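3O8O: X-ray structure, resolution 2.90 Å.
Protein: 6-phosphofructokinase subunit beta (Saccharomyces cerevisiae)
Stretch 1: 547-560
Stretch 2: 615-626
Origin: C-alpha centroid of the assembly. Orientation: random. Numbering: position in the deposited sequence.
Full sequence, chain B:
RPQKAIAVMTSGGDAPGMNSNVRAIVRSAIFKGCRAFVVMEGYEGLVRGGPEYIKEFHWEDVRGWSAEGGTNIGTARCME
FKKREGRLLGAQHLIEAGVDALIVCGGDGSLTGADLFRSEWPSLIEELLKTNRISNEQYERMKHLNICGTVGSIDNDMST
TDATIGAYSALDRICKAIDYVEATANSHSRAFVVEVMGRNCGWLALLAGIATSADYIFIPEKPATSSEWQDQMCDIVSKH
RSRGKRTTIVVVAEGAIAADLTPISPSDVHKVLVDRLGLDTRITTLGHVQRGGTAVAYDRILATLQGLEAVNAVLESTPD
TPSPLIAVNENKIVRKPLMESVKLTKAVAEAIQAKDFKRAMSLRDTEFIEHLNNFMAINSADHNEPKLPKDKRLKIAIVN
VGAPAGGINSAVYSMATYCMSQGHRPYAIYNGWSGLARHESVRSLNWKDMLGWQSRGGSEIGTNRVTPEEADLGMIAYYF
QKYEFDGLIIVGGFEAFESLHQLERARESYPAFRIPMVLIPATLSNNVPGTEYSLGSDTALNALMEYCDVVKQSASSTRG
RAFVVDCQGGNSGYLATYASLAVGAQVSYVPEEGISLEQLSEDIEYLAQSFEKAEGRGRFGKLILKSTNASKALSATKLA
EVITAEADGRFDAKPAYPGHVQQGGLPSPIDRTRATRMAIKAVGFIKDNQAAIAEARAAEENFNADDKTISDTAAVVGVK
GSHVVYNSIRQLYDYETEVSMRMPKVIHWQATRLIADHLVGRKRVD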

# COMPACT_ATOMS: atom_id res chain seq x y z
N TYR B 547 -3.34 1.30 -26.30
CA TYR B 547 -2.84 2.04 -25.15
C TYR B 547 -1.32 1.94 -25.20
O TYR B 547 -0.62 2.95 -25.20
CB TYR B 547 -3.35 1.41 -23.87
CG TYR B 547 -2.90 2.09 -22.59
CD1 TYR B 547 -3.67 3.06 -21.99
CD2 TYR B 547 -1.69 1.74 -21.97
CE1 TYR B 547 -3.29 3.66 -20.82
CE2 TYR B 547 -1.28 2.35 -20.78
CZ TYR B 547 -2.09 3.31 -20.22
OH TYR B 547 -1.74 3.91 -19.04
N CYS B 548 -0.83 0.70 -25.25
CA CYS B 548 0.61 0.42 -25.32
C CYS B 548 1.34 1.14 -26.46
O CYS B 548 2.45 1.63 -26.29
CB CYS B 548 0.83 -1.06 -25.45
SG CYS B 548 0.41 -1.84 -23.97
N ASP B 549 0.71 1.19 -27.63
CA ASP B 549 1.32 1.87 -28.76
C ASP B 549 1.55 3.29 -28.33
O ASP B 549 2.61 3.83 -28.51
CB ASP B 549 0.40 1.90 -29.99
CG ASP B 549 0.33 0.59 -30.72
OD1 ASP B 549 1.35 -0.13 -30.76
OD2 ASP B 549 -0.74 0.28 -31.26
N VAL B 550 0.55 3.90 -27.74
CA VAL B 550 0.70 5.28 -27.35
C VAL B 550 1.77 5.50 -26.30
O VAL B 550 2.54 6.48 -26.37
CB VAL B 550 -0.66 5.85 -26.91
CG1 VAL B 550 -0.49 7.17 -26.11
CG2 VAL B 550 -1.44 6.15 -28.13
N VAL B 551 1.80 4.60 -25.33
CA VAL B 551 2.77 4.70 -24.25
C VAL B 551 4.18 4.46 -24.72
O VAL B 551 5.12 5.12 -24.26
CB VAL B 551 2.42 3.73 -23.10
CG1 VAL B 551 3.66 3.27 -22.41
CG2 VAL B 551 1.53 4.46 -22.10
N LYS B 552 4.35 3.53 -25.65
CA LYS B 552 5.68 3.26 -26.15
C LYS B 552 6.21 4.44 -26.96
O LYS B 552 7.41 4.73 -26.94
CB LYS B 552 5.68 2.00 -27.01
CG LYS B 552 7.03 1.68 -27.57
CD LYS B 552 6.99 0.37 -28.30
CE LYS B 552 8.28 0.12 -29.09
NZ LYS B 552 7.98 -0.83 -30.20
N GLN B 553 5.31 5.11 -27.68
CA GLN B 553 5.70 6.26 -28.47
C GLN B 553 6.26 7.29 -27.52
O GLN B 553 7.21 8.00 -27.81
CB GLN B 553 4.48 6.85 -29.17
CG GLN B 553 4.80 7.95 -30.11
CD GLN B 553 3.57 8.65 -30.54
OE1 GLN B 553 3.20 8.63 -31.71
NE2 GLN B 553 2.88 9.25 -29.58
N SER B 554 5.66 7.38 -26.35
CA SER B 554 6.11 8.31 -25.34
C SER B 554 7.54 7.95 -24.99
O SER B 554 8.46 8.76 -25.14
CB SER B 554 5.23 8.18 -24.10
OG SER B 554 5.66 9.00 -23.04
N ALA B 555 7.71 6.71 -24.55
CA ALA B 555 9.00 6.21 -24.16
C ALA B 555 10.06 6.40 -25.20
O ALA B 555 11.22 6.57 -24.87
CB ALA B 555 8.90 4.77 -23.83
N SER B 556 9.68 6.33 -26.47
CA SER B 556 10.65 6.47 -27.53
C SER B 556 11.05 7.91 -27.68
O SER B 556 12.14 8.21 -28.17
CB SER B 556 10.11 5.94 -28.86
OG SER B 556 10.20 4.52 -28.91
N SER B 557 10.17 8.79 -27.25
CA SER B 557 10.42 10.21 -27.36
C SER B 557 11.48 10.71 -26.40
O SER B 557 12.28 11.59 -26.73
CB SER B 557 9.12 10.97 -27.13
OG SER B 557 8.21 10.68 -28.16
N THR B 558 11.48 10.14 -25.20
CA THR B 558 12.42 10.54 -24.16
C THR B 558 13.77 9.88 -24.36
O THR B 558 14.79 10.45 -24.00
CB THR B 558 11.88 10.16 -22.76
OG1 THR B 558 10.62 10.80 -22.55
CG2 THR B 558 12.83 10.60 -21.68
N ARG B 559 13.76 8.69 -24.94
CA ARG B 559 14.96 7.90 -25.18
C ARG B 559 15.45 7.34 -23.84
O ARG B 559 15.46 8.03 -22.82
CB ARG B 559 16.08 8.73 -25.80
CG ARG B 559 15.64 9.73 -26.80
CD ARG B 559 15.75 9.26 -28.21
NE ARG B 559 14.71 9.93 -28.98
CZ ARG B 559 14.85 10.44 -30.20
NH1 ARG B 559 16.01 10.36 -30.82
NH2 ARG B 559 13.83 11.07 -30.76
N GLY B 560 15.86 6.08 -23.85
CA GLY B 560 16.35 5.48 -22.63
C GLY B 560 15.26 5.43 -21.56
O GLY B 560 15.45 5.87 -20.43
N GLU B 615 21.87 3.64 -28.44
CA GLU B 615 22.43 4.99 -28.42
C GLU B 615 21.26 5.95 -28.17
O GLU B 615 20.35 5.64 -27.38
CB GLU B 615 23.10 5.32 -29.74
CG GLU B 615 23.81 4.12 -30.36
CD GLU B 615 25.30 4.35 -30.57
OE1 GLU B 615 25.93 3.49 -31.25
OE2 GLU B 615 25.83 5.37 -30.05
N GLY B 616 21.26 7.10 -28.85
CA GLY B 616 20.17 8.04 -28.63
C GLY B 616 19.05 7.95 -29.66
O GLY B 616 18.14 8.77 -29.65
N ARG B 617 19.12 6.93 -30.52
CA ARG B 617 18.15 6.74 -31.59
C ARG B 617 16.68 6.96 -31.24
O ARG B 617 16.25 6.78 -30.10
CB ARG B 617 18.33 5.36 -32.24
CG ARG B 617 19.01 5.42 -33.59
CD ARG B 617 20.48 5.24 -33.43
NE ARG B 617 20.77 3.89 -32.98
CZ ARG B 617 20.60 2.81 -33.73
NH1 ARG B 617 20.13 2.94 -34.96
NH2 ARG B 617 20.94 1.62 -33.26
N GLY B 618 15.93 7.31 -32.29
CA GLY B 618 14.53 7.65 -32.19
C GLY B 618 13.35 6.73 -31.94
O GLY B 618 12.29 7.24 -31.57
N ARG B 619 13.45 5.42 -32.14
CA ARG B 619 12.26 4.61 -31.86
C ARG B 619 12.59 3.40 -31.03
O ARG B 619 12.14 2.29 -31.34
CB ARG B 619 11.53 4.20 -33.16
N PHE B 620 13.35 3.62 -29.96
CA PHE B 620 13.79 2.56 -29.07
C PHE B 620 13.15 2.51 -27.69
O PHE B 620 13.76 2.00 -26.77
CB PHE B 620 15.32 2.61 -28.90
CG PHE B 620 16.08 1.99 -30.05
CD1 PHE B 620 16.73 2.78 -30.98
CD2 PHE B 620 16.12 0.61 -30.21
CE1 PHE B 620 17.41 2.21 -32.07
CE2 PHE B 620 16.80 0.04 -31.30
CZ PHE B 620 17.44 0.85 -32.23
N GLY B 621 11.93 3.01 -27.55
CA GLY B 621 11.28 2.96 -26.25
C GLY B 621 10.94 1.51 -25.96
O GLY B 621 10.69 0.75 -26.90
N LYS B 622 10.92 1.10 -24.70
CA LYS B 622 10.64 -0.29 -24.38
C LYS B 622 9.46 -0.45 -23.43
O LYS B 622 9.24 0.40 -22.56
CB LYS B 622 11.87 -0.96 -23.75
CG LYS B 622 13.14 -0.92 -24.57
N LEU B 623 8.71 -1.54 -23.58
CA LEU B 623 7.55 -1.82 -22.74
C LEU B 623 7.69 -3.13 -21.99
O LEU B 623 8.20 -4.12 -22.51
CB LEU B 623 6.28 -1.93 -23.58
CG LEU B 623 5.79 -0.74 -24.38
CD1 LEU B 623 4.50 -1.11 -25.06
CD2 LEU B 623 5.57 0.44 -23.45
N ILE B 624 7.22 -3.12 -20.76
CA ILE B 624 7.24 -4.30 -19.93
C ILE B 624 5.78 -4.41 -19.52
O ILE B 624 5.29 -3.55 -18.78
CB ILE B 624 8.10 -4.10 -18.66
CG1 ILE B 624 9.57 -3.94 -19.04
CG2 ILE B 624 7.95 -5.27 -17.74
CD1 ILE B 624 10.43 -3.60 -17.87
N LEU B 625 5.07 -5.41 -20.04
CA LEU B 625 3.67 -5.59 -19.66
C LEU B 625 3.67 -6.48 -18.46
O LEU B 625 4.33 -7.51 -18.42
CB LEU B 625 2.84 -6.21 -20.79
CG LEU B 625 2.84 -5.47 -22.13
CD1 LEU B 625 1.58 -5.88 -22.88
CD2 LEU B 625 2.88 -3.94 -21.96
N LYS B 626 2.91 -6.09 -17.46
CA LYS B 626 2.88 -6.89 -16.27
C LYS B 626 1.46 -7.11 -15.76
O LYS B 626 0.80 -6.17 -15.33
CB LYS B 626 3.75 -6.22 -15.20
CG LYS B 626 3.82 -6.91 -13.85
CD LYS B 626 2.90 -6.27 -12.88
CE LYS B 626 2.91 -6.97 -11.54
NZ LYS B 626 2.03 -6.26 -10.54

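What does the first part of this helical stretch offer the strand? Cys548 points toward it and is buried: its CB lies 3.7 Å from Leu623 CD1, and its SG 3.8 Å from Leu625 CD2. One turn on, Val551 CG1 packs 3.6 Å from Leu623 CD2, so Leu623 packs against Cys548 and Val551 as well as Lys552. Small and branched apolar groups suit this buried, closely packed site.

How does a lysine fit beside these apolar groups? Lys552 is fully extended, all four chi angles t, and its aliphatic part does the packing: CB lies 3.8 Å from Leu623 CG, and CE 3.3 Å from Gly621 O.

Why do the backbones come so close at Ser556? The CA atoms of Ser556 and Gly621 are only 3.8 Å apart, and Gly621 has no side chain; a CB there would clash with Ser556 N, Ala555 C and Lys552 O. Ser556, chi1 m, uses this closeness: Gly621 N donates a hydrogen bond to its OG at 2.7 Å.

What secures the loop beyond the helix? Arg559, with positive phi, leaves helical geometry, and its long side chain reaches back to the other stretch. NH1 donates to Gly616 O at 2.9 Å, though that oxygen's position is less certain, while Gly618 CA lies over one guanidinium face, 3.4 Å from Arg559 NH1.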